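Local coordinates for DNA mismatch repair protein MutS (Thermus aquaticus, PDB 1EWQ) that recognises and binds mismatched DNA as the damage sensor of DNA mismatch repair and carries a weak ATPase activity, at residues L126-L134 and R280-Q289; L148-V159 and L236-P246. All blocks are in the same frame, centred on the assembly; numbering follows the deposited sequence.

How the contacts relate
Contact 1 (126-134 with 280-289) sets a connecting loop against the start of helix 282-293, whereas contact 2 (148-159 with 236-246) adds an edge strand to a mixed sheet. Their centres lie about 15 Å apart, and the sequence between the two halves of contact 1 includes all of contact 2. Both are partly buried, but contact 2 covers about twice the surface, 893 against 450 Å². Arginines, a glutamate and one water-mediated bridge carry contact 1; backbone hydrogen bonds, leucines and aromatic rings carry contact 2. They meet directly, since L134 N lies 2.9 Å from L148 O and Y133 OH 2.7 Å from E154 OE1, both probable hydrogen bonds.

Contact 1: residues L126-L134 and R280-Q289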
loop_
_atom_site.group_PDB
_atom_site.type_symbol
_atom_site.label_atom_id
_atom_site.label_comp_id
_atom_site.label_asym_id
_atom_site.label_seq_id
_atom_site.Cartn_x
_atom_site.Cartn_y
_atom_site.Cartn_z
ATOM N N LEU C 126 4.274 16.358 -10.486
ATOM C CA LEU C 126 4.954 15.165 -9.984
ATOM C C LEU C 126 5.749 15.489 -8.718
ATOM O O LEU C 126 6.418 14.628 -8.153
ATOM C CB LEU C 126 5.910 14.617 -11.047
ATOM C CG LEU C 126 5.370 14.557 -12.477
ATOM C CD1 LEU C 126 6.417 13.960 -13.413
ATOM C CD2 LEU C 126 4.097 13.730 -12.494
ATOM N N LEU C 127 5.667 16.740 -8.281
ATOM C CA LEU C 127 6.389 17.196 -7.107
ATOM C C LEU C 127 5.510 17.455 -5.896
ATOM O O LEU C 127 4.336 17.793 -6.029
ATOM C CB LEU C 127 7.128 18.493 -7.428
ATOM C CG LEU C 127 8.384 18.400 -8.288
ATOM C CD1 LEU C 127 8.730 19.784 -8.839
ATOM C CD2 LEU C 127 9.520 17.816 -7.452
ATOM N N PRO C 128 6.080 17.297 -4.692
ATOM C CA PRO C 128 5.335 17.541 -3.456
ATOM C C PRO C 128 5.538 19.031 -3.177
ATOM O O PRO C 128 6.351 19.671 -3.843
ATOM C CB PRO C 128 6.053 16.654 -2.449
ATOM C CG PRO C 128 7.479 16.774 -2.878
ATOM C CD PRO C 128 7.393 16.689 -4.407
ATOM N N ARG C 129 4.804 19.597 -2.227
ATOM C CA ARG C 129 4.984 21.015 -1.910
ATOM C C ARG C 129 6.371 21.195 -1.306
ATOM O O ARG C 129 7.056 22.175 -1.566
ATOM C CB ARG C 129 3.929 21.483 -0.898
ATOM C CG ARG C 129 2.924 22.494 -1.427
ATOM C CD ARG C 129 1.899 22.867 -0.354
ATOM N NE ARG C 129 0.826 23.701 -0.901
ATOM C CZ ARG C 129 0.850 25.032 -0.947
ATOM N NH1 ARG C 129 1.891 25.696 -0.470
ATOM N NH2 ARG C 129 -0.166 25.702 -1.478
ATOM N N GLU C 130 6.763 20.217 -0.499
ATOM C CA GLU C 130 8.049 20.192 0.190
ATOM C C GLU C 130 9.267 20.152 -0.743
ATOM O O GLU C 130 9.148 19.948 -1.945
ATOM C CB GLU C 130 8.116 18.961 1.106
ATOM C CG GLU C 130 7.096 18.915 2.226
ATOM C CD GLU C 130 5.662 18.802 1.732
ATOM O OE1 GLU C 130 5.424 18.116 0.713
ATOM O OE2 GLU C 130 4.770 19.389 2.379
ATOM N N ALA C 131 10.448 20.326 -0.160
ATOM C CA ALA C 131 11.678 20.279 -0.928
ATOM C C ALA C 131 11.858 18.844 -1.403
ATOM O O ALA C 131 11.511 17.900 -0.698
ATOM C CB ALA C 131 12.852 20.696 -0.067
ATOM N N ASN C 132 12.398 18.691 -2.605
ATOM C CA ASN C 132 12.626 17.378 -3.185
ATOM C C ASN C 132 14.129 17.281 -3.444
ATOM O O ASN C 132 14.648 17.859 -4.403
ATOM C CB ASN C 132 11.832 17.265 -4.483
ATOM C CG ASN C 132 11.789 15.866 -5.014
ATOM O OD1 ASN C 132 12.338 15.576 -6.081
ATOM N ND2 ASN C 132 11.138 14.977 -4.275
ATOM N N TYR C 133 14.825 16.546 -2.584
ATOM C CA TYR C 133 16.271 16.443 -2.695
ATOM C C TYR C 133 16.879 15.210 -3.332
ATOM O O TYR C 133 16.445 14.081 -3.093
ATOM C CB TYR C 133 16.937 16.566 -1.313
ATOM C CG TYR C 133 16.740 17.874 -0.576
ATOM C CD1 TYR C 133 16.021 17.920 0.626
ATOM C CD2 TYR C 133 17.307 19.057 -1.050
ATOM C CE1 TYR C 133 15.879 19.112 1.334
ATOM C CE2 TYR C 133 17.169 20.254 -0.345
ATOM C CZ TYR C 133 16.455 20.271 0.843
ATOM O OH TYR C 133 16.320 21.454 1.537
ATOM N N LEU C 134 17.906 15.463 -4.136
ATOM C CA LEU C 134 18.728 14.411 -4.724
ATOM C C LEU C 134 19.905 14.559 -3.763
ATOM O O LEU C 134 20.368 15.668 -3.530
ATOM C CB LEU C 134 19.200 14.764 -6.139
ATOM C CG LEU C 134 20.299 13.840 -6.707
ATOM C CD1 LEU C 134 19.786 12.420 -6.821
ATOM C CD2 LEU C 134 20.751 14.337 -8.069
ATOM N N ARG C 280 0.654 29.377 3.825
ATOM C CA ARG C 280 -0.190 29.558 2.649
ATOM C C ARG C 280 0.486 29.238 1.311
ATOM O O ARG C 280 -0.188 28.881 0.351
ATOM C CB ARG C 280 -0.747 30.983 2.638
ATOM C CG ARG C 280 -1.861 31.192 3.668
ATOM C CD ARG C 280 -3.038 30.291 3.321
ATOM N NE ARG C 280 -4.023 30.138 4.389
ATOM C CZ ARG C 280 -5.062 30.945 4.583
ATOM N NH1 ARG C 280 -5.265 31.987 3.780
ATOM N NH2 ARG C 280 -5.910 30.696 5.573
ATOM N N THR C 281 1.811 29.334 1.256
ATOM C CA THR C 281 2.539 29.054 0.022
ATOM C C THR C 281 3.533 27.893 0.160
ATOM O O THR C 281 3.934 27.532 1.265
ATOM C CB THR C 281 3.324 30.276 -0.422
ATOM O OG1 THR C 281 4.343 30.546 0.544
ATOM C CG2 THR C 281 2.413 31.486 -0.533
ATOM N N ALA C 282 3.944 27.319 -0.968
ATOM C CA ALA C 282 4.889 26.212 -0.927
ATOM C C ALA C 282 6.248 26.700 -0.409
ATOM O O ALA C 282 6.849 26.050 0.438
ATOM C CB ALA C 282 5.029 25.572 -2.314
ATOM N N PRO C 283 6.744 27.847 -0.913
ATOM C CA PRO C 283 8.039 28.371 -0.451
ATOM C C PRO C 283 8.027 28.552 1.074
ATOM O O PRO C 283 9.037 28.358 1.750
ATOM C CB PRO C 283 8.160 29.701 -1.187
ATOM C CG PRO C 283 7.424 29.442 -2.487
ATOM C CD PRO C 283 6.206 28.662 -2.023
ATOM N N GLY C 284 6.861 28.923 1.596
ATOM C CA GLY C 284 6.691 29.114 3.024
ATOM C C GLY C 284 6.715 27.785 3.752
ATOM O O GLY C 284 7.383 27.652 4.767
ATOM N N ARG C 285 5.988 26.795 3.253
ATOM C CA ARG C 285 6.005 25.483 3.902
ATOM C C ARG C 285 7.433 24.945 3.907
ATOM O O ARG C 285 7.875 24.354 4.891
ATOM C CB ARG C 285 5.098 24.484 3.173
ATOM C CG ARG C 285 5.141 23.093 3.787
ATOM C CD ARG C 285 4.140 22.134 3.150
ATOM N NE ARG C 285 2.765 22.574 3.363
ATOM C CZ ARG C 285 1.692 21.986 2.842
ATOM N NH1 ARG C 285 1.812 20.912 2.069
ATOM N NH2 ARG C 285 0.493 22.498 3.074
ATOM N N ARG C 286 8.147 25.148 2.800
ATOM C CA ARG C 286 9.529 24.686 2.692
ATOM C C ARG C 286 10.450 25.426 3.670
ATOM O O ARG C 286 11.302 24.810 4.314
ATOM C CB ARG C 286 10.049 24.843 1.256
ATOM C CG ARG C 286 9.452 23.826 0.239
ATOM C CD ARG C 286 10.288 23.767 -1.059
ATOM N NE ARG C 286 10.302 25.045 -1.768
ATOM C CZ ARG C 286 9.387 25.405 -2.662
ATOM N NH1 ARG C 286 8.392 24.578 -2.966
ATOM N NH2 ARG C 286 9.441 26.605 -3.223
ATOM N N LEU C 287 10.282 26.739 3.783
ATOM C CA LEU C 287 11.097 27.512 4.706
ATOM C C LEU C 287 10.840 27.046 6.144
ATOM O O LEU C 287 11.781 26.871 6.921
ATOM C CB LEU C 287 10.775 28.999 4.602
ATOM C CG LEU C 287 11.617 29.884 5.529
ATOM C CD1 LEU C 287 13.065 29.889 5.014
ATOM C CD2 LEU C 287 11.049 31.313 5.559
ATOM N N LEU C 288 9.569 26.842 6.497
ATOM C CA LEU C 288 9.247 26.397 7.846
ATOM C C LEU C 288 9.877 25.032 8.103
ATOM O O LEU C 288 10.406 24.779 9.172
ATOM C CB LEU C 288 7.726 26.324 8.058
ATOM C CG LEU C 288 7.278 25.847 9.448
ATOM C CD1 LEU C 288 8.064 26.580 10.533
ATOM C CD2 LEU C 288 5.774 26.070 9.618
ATOM N N GLN C 289 9.824 24.153 7.114
ATOM C CA GLN C 289 10.403 22.837 7.292
ATOM C C GLN C 289 11.914 22.953 7.468
ATOM O O GLN C 289 12.519 22.222 8.250
ATOM C CB GLN C 289 10.076 21.933 6.102
ATOM C CG GLN C 289 10.648 20.539 6.272
ATOM C CD GLN C 289 9.981 19.509 5.383
ATOM O OE1 GLN C 289 9.811 19.724 4.187
ATOM N NE2 GLN C 289 9.611 18.373 5.968
HETATM O O HOH W 1 11.061 17.780 2.304
#
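R129 lays its CD over one face of the R285 guanidinium, 3.1 Å above the plane and displaced from the centre of the group, while E130 OE2 lies at the edge of the same group. R129 O lies near the edge of the R286 guanidinium, somewhat tilted from its plane, and P283 CA and A282 O lie over one of its faces. T281 is the N-cap of helix 282-293, in the MutS domain III region, and the loop between strands 110-116 and 134-139 packs on the first turns of that helix. T281 OG1 accepts from G284 N at 3.2 Å, the capping bond, and the hydroxyl also hydrogen-bonds D528.

The polar grip is uneven. R286 NH1 donates to R129 O at 3.1 Å with an N-H...O angle of 147°, approaching from almost straight beyond the carbonyl oxygen; the chain bends at chi3 (-63°), which turns NH1 back to R129 O. The same NH1 also forms a salt bridge with D331, and NH2 pairs with E333, which together should restrict the rotation of the guanidinium. The salt bridge from E130 OE2 to R285 NH1, 3.3 Å, is a weak hydrogen bond, although carboxylate and guanidinium planes are only 19° apart. R285 also pairs through NE with D277, and these two carboxylates on R285 probably ease the repulsion between it and R129, whose NE is 4.2 Å from R285 NH2.

R129 runs extended from CG to NE across R285 at about a right angle, and its CG packs on A282 CB at 3.8 Å. Further along, R286 CD lies 3.6 Å from A131 N, so the aliphatic part of this arginine also lines the loop backbone. At the far end Q289 reaches out from the helix, its OE1 3.4 Å from E130 CG, and water 1 donates to both A131 O and Q289 OE1.

Contact 2: residues L148-V159 and L236-P246; sequences LDVSTGEFKGTV and LSLQPFRFYDP
F155 sits between L238 CD2 on one face and F241 on the other. The pair of rings is edge-to-face: planes at 79°, centroids 4.8 Å apart, with F241 CD1 over the centre of the F155 ring. With CG anti to the backbone N (chi1 -170°), F155 reaches this slot; beside it L148 CD1 presses on L238 CD2 at 3.4 Å, tighter than usual for carbons. Further along, T158 CB stands over the Y244 ring centre, 4.0 Å from the centroid, a CH-pi contact, and T158 OG1 donates to Y244 O at 2.9 Å from above the carbonyl plane.

Backbone bonds hold these side chains in place. R242 N donates to F155 O, G157 N to R242 O at 2.8 Å, and Y244 N to G157 O; upstream, Q239 N reaches G153 O at 2.9 Å. G153 and E154 form a G1 bulge opposite D149, shaping the hairpin between strands 143-149 and 154-160. In the outer shell, helix 215-232 supplies R221 to the F241 ring as a cation-pi partner, and E169 takes the Y244 hydroxyl.

The K156-R242 and G157-F243 bridges are parallel, adding strand 242-243 as an edge of the mixed six-stranded sheet of the MutS domain II region.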
loop_
_atom_site.group_PDB
_atom_site.type_symbol
_atom_site.label_atom_id
_atom_site.label_comp_id
_atom_site.label_asym_id
_atom_site.label_seq_id
_atom_site.Cartn_x
_atom_site.Cartn_y
_atom_site.Cartn_z
ATOM N N LEU C 148 20.844 18.581 -3.662
ATOM C CA LEU C 148 20.454 19.433 -4.770
ATOM C C LEU C 148 18.956 19.274 -4.952
ATOM O O LEU C 148 18.447 18.153 -4.963
ATOM C CB LEU C 148 21.151 19.035 -6.080
ATOM C CG LEU C 148 20.629 19.780 -7.322
ATOM C CD1 LEU C 148 20.902 21.295 -7.190
ATOM C CD2 LEU C 148 21.310 19.234 -8.584
ATOM N N ASP C 149 18.255 20.403 -5.051
ATOM C CA ASP C 149 16.822 20.392 -5.301
ATOM C C ASP C 149 16.778 21.058 -6.659
ATOM O O ASP C 149 16.886 22.283 -6.780
ATOM C CB ASP C 149 16.040 21.226 -4.281
ATOM C CG ASP C 149 14.535 21.122 -4.485
ATOM O OD1 ASP C 149 14.107 20.962 -5.651
ATOM O OD2 ASP C 149 13.783 21.213 -3.482
ATOM N N VAL C 150 16.645 20.233 -7.685
ATOM C CA VAL C 150 16.638 20.712 -9.051
ATOM C C VAL C 150 15.484 21.663 -9.362
ATOM O O VAL C 150 15.616 22.509 -10.246
ATOM C CB VAL C 150 16.613 19.510 -10.032
ATOM C CG1 VAL C 150 16.817 19.982 -11.448
ATOM C CG2 VAL C 150 17.701 18.505 -9.644
ATOM N N SER C 151 14.361 21.546 -8.644
ATOM C CA SER C 151 13.217 22.422 -8.911
ATOM C C SER C 151 13.386 23.831 -8.351
ATOM O O SER C 151 12.682 24.748 -8.767
ATOM C CB SER C 151 11.913 21.821 -8.359
ATOM O OG SER C 151 11.819 21.972 -6.952
ATOM N N THR C 152 14.308 24.014 -7.413
ATOM C CA THR C 152 14.516 25.342 -6.829
ATOM C C THR C 152 15.940 25.850 -7.007
ATOM O O THR C 152 16.195 27.050 -6.935
ATOM C CB THR C 152 14.216 25.359 -5.318
ATOM O OG1 THR C 152 15.200 24.582 -4.626
ATOM C CG2 THR C 152 12.822 24.779 -5.042
ATOM N N GLY C 153 16.867 24.932 -7.245
ATOM C CA GLY C 153 18.251 25.321 -7.406
ATOM C C GLY C 153 18.990 25.270 -6.080
ATOM O O GLY C 153 20.182 25.576 -6.031
ATOM N N GLU C 154 18.296 24.900 -5.000
ATOM C CA GLU C 154 18.958 24.817 -3.701
ATOM C C GLU C 154 20.103 23.828 -3.886
ATOM O O GLU C 154 19.912 22.707 -4.364
ATOM C CB GLU C 154 18.013 24.336 -2.595
ATOM C CG GLU C 154 18.667 24.417 -1.223
ATOM C CD GLU C 154 17.722 24.137 -0.061
ATOM O OE1 GLU C 154 16.670 23.485 -0.266
ATOM O OE2 GLU C 154 18.055 24.558 1.072
ATOM N N PHE C 155 21.289 24.261 -3.487
ATOM C CA PHE C 155 22.504 23.487 -3.675
ATOM C C PHE C 155 23.379 23.652 -2.423
ATOM O O PHE C 155 23.947 24.722 -2.188
ATOM C CB PHE C 155 23.164 24.057 -4.939
ATOM C CG PHE C 155 24.308 23.257 -5.471
ATOM C CD1 PHE C 155 24.332 21.872 -5.363
ATOM C CD2 PHE C 155 25.330 23.895 -6.169
ATOM C CE1 PHE C 155 25.362 21.134 -5.949
ATOM C CE2 PHE C 155 26.356 23.170 -6.754
ATOM C CZ PHE C 155 26.376 21.791 -6.648
ATOM N N LYS C 156 23.486 22.591 -1.623
ATOM C CA LYS C 156 24.249 22.659 -0.388
ATOM C C LYS C 156 24.884 21.333 0.035
ATOM O O LYS C 156 24.521 20.252 -0.451
ATOM C CB LYS C 156 23.351 23.162 0.749
ATOM C CG LYS C 156 22.095 22.325 0.955
ATOM C CD LYS C 156 21.373 22.691 2.235
ATOM C CE LYS C 156 20.144 21.826 2.442
ATOM N NZ LYS C 156 19.465 22.171 3.737
ATOM N N GLY C 157 25.832 21.422 0.959
ATOM C CA GLY C 157 26.495 20.225 1.427
ATOM C C GLY C 157 27.401 20.509 2.593
ATOM O O GLY C 157 27.632 21.662 2.948
ATOM N N THR C 158 27.928 19.443 3.179
ATOM C CA THR C 158 28.811 19.564 4.321
ATOM C C THR C 158 29.666 18.308 4.462
ATOM O O THR C 158 29.506 17.339 3.723
ATOM C CB THR C 158 27.989 19.767 5.620
ATOM O OG1 THR C 158 28.878 20.005 6.718
ATOM C CG2 THR C 158 27.158 18.535 5.922
ATOM N N VAL C 159 30.593 18.336 5.407
ATOM C CA VAL C 159 31.428 17.182 5.656
ATOM C C VAL C 159 31.175 16.803 7.103
ATOM O O VAL C 159 31.000 17.675 7.953
ATOM C CB VAL C 159 32.929 17.493 5.445
ATOM C CG1 VAL C 159 33.768 16.296 5.869
ATOM C CG2 VAL C 159 33.196 17.802 3.983
ATOM N N LEU C 236 21.877 23.334 -15.626
ATOM C CA LEU C 236 21.001 23.507 -14.473
ATOM C C LEU C 236 20.931 24.924 -13.923
ATOM O O LEU C 236 21.837 25.731 -14.106
ATOM C CB LEU C 236 21.456 22.589 -13.339
ATOM C CG LEU C 236 21.557 21.084 -13.586
ATOM C CD1 LEU C 236 22.304 20.456 -12.433
ATOM C CD2 LEU C 236 20.180 20.471 -13.744
ATOM N N SER C 237 19.835 25.220 -13.242
ATOM C CA SER C 237 19.681 26.517 -12.610
ATOM C C SER C 237 20.080 26.242 -11.159
ATOM O O SER C 237 19.453 25.436 -10.466
ATOM C CB SER C 237 18.233 26.990 -12.685
ATOM O OG SER C 237 18.095 28.211 -11.987
ATOM N N LEU C 238 21.137 26.894 -10.705
ATOM C CA LEU C 238 21.618 26.654 -9.357
ATOM C C LEU C 238 21.841 27.903 -8.537
ATOM O O LEU C 238 22.287 28.929 -9.043
ATOM C CB LEU C 238 22.936 25.877 -9.409
ATOM C CG LEU C 238 23.015 24.548 -10.174
ATOM C CD1 LEU C 238 24.445 24.353 -10.692
ATOM C CD2 LEU C 238 22.604 23.394 -9.280
ATOM N N GLN C 239 21.525 27.792 -7.255
ATOM C CA GLN C 239 21.747 28.868 -6.305
ATOM C C GLN C 239 23.197 28.684 -5.849
ATOM O O GLN C 239 23.765 27.606 -6.000
ATOM C CB GLN C 239 20.804 28.719 -5.107
ATOM C CG GLN C 239 19.394 29.232 -5.348
ATOM C CD GLN C 239 19.386 30.716 -5.710
ATOM O OE1 GLN C 239 19.412 31.087 -6.890
ATOM N NE2 GLN C 239 19.372 31.574 -4.688
ATOM N N PRO C 240 23.818 29.735 -5.305
ATOM C CA PRO C 240 25.205 29.584 -4.856
ATOM C C PRO C 240 25.327 28.389 -3.911
ATOM O O PRO C 240 24.521 28.226 -3.005
ATOM C CB PRO C 240 25.487 30.914 -4.164
ATOM C CG PRO C 240 24.621 31.887 -4.961
ATOM C CD PRO C 240 23.340 31.121 -5.131
ATOM N N PHE C 241 26.328 27.546 -4.129
ATOM C CA PHE C 241 26.509 26.383 -3.275
ATOM C C PHE C 241 26.805 26.783 -1.836
ATOM O O PHE C 241 27.596 27.685 -1.585
ATOM C CB PHE C 241 27.657 25.499 -3.761
ATOM C CG PHE C 241 27.864 24.271 -2.915
ATOM C CD1 PHE C 241 27.104 23.123 -3.128
ATOM C CD2 PHE C 241 28.803 24.265 -1.893
ATOM C CE1 PHE C 241 27.283 21.986 -2.335
ATOM C CE2 PHE C 241 28.988 23.132 -1.092
ATOM C CZ PHE C 241 28.228 21.992 -1.314
ATOM N N ARG C 242 26.176 26.088 -0.896
ATOM C CA ARG C 242 26.398 26.357 0.511
ATOM C C ARG C 242 27.098 25.221 1.235
ATOM O O ARG C 242 26.564 24.120 1.370
ATOM C CB ARG C 242 25.083 26.648 1.222
ATOM C CG ARG C 242 24.509 28.012 0.921
ATOM C CD ARG C 242 23.791 28.531 2.152
ATOM N NE ARG C 242 22.706 27.645 2.539
ATOM C CZ ARG C 242 22.515 27.177 3.769
ATOM N NH1 ARG C 242 23.344 27.509 4.750
ATOM N NH2 ARG C 242 21.484 26.377 4.016
ATOM N N PHE C 243 28.307 25.503 1.694
ATOM C CA PHE C 243 29.089 24.551 2.463
ATOM C C PHE C 243 28.740 24.969 3.892
ATOM O O PHE C 243 29.324 25.916 4.427
ATOM C CB PHE C 243 30.577 24.767 2.181
ATOM C CG PHE C 243 31.488 23.834 2.923
ATOM C CD1 PHE C 243 32.866 24.047 2.915
ATOM C CD2 PHE C 243 30.981 22.752 3.637
ATOM C CE1 PHE C 243 33.719 23.201 3.606
ATOM C CE2 PHE C 243 31.824 21.901 4.330
ATOM C CZ PHE C 243 33.197 22.124 4.317
ATOM N N TYR C 244 27.767 24.290 4.498
ATOM C CA TYR C 244 27.330 24.647 5.845
ATOM C C TYR C 244 27.931 23.809 6.969
ATOM O O TYR C 244 28.713 22.885 6.730
ATOM C CB TYR C 244 25.793 24.609 5.917
ATOM C CG TYR C 244 25.181 23.229 5.793
ATOM C CD1 TYR C 244 24.841 22.498 6.929
ATOM C CD2 TYR C 244 24.950 22.647 4.538
ATOM C CE1 TYR C 244 24.287 21.225 6.830
ATOM C CE2 TYR C 244 24.397 21.367 4.426
ATOM C CZ TYR C 244 24.070 20.671 5.581
ATOM O OH TYR C 244 23.513 19.426 5.504
ATOM N N ASP C 245 27.564 24.156 8.198
ATOM C CA ASP C 245 28.045 23.456 9.375
ATOM C C ASP C 245 26.884 23.050 10.274
ATOM O O ASP C 245 26.261 23.894 10.910
ATOM C CB ASP C 245 29.008 24.347 10.155
ATOM C CG ASP C 245 29.541 23.676 11.406
ATOM O OD1 ASP C 245 29.253 22.474 11.635
ATOM O OD2 ASP C 245 30.258 24.362 12.162
ATOM N N PRO C 246 26.582 21.742 10.339
ATOM C CA PRO C 246 25.481 21.257 11.179
ATOM C C PRO C 246 25.743 21.536 12.653
ATOM O O PRO C 246 24.814 21.648 13.451
ATOM C CB PRO C 246 25.427 19.766 10.851
ATOM C CG PRO C 246 26.857 19.448 10.492
ATOM C CD PRO C 246 27.238 20.628 9.636
HETATM O O HOH W 2 17.988 23.546 -11.423
HETATM O O HOH W 3 20.246 26.014 1.774
HETATM O O HOH W 4 21.677 26.532 -1.972
#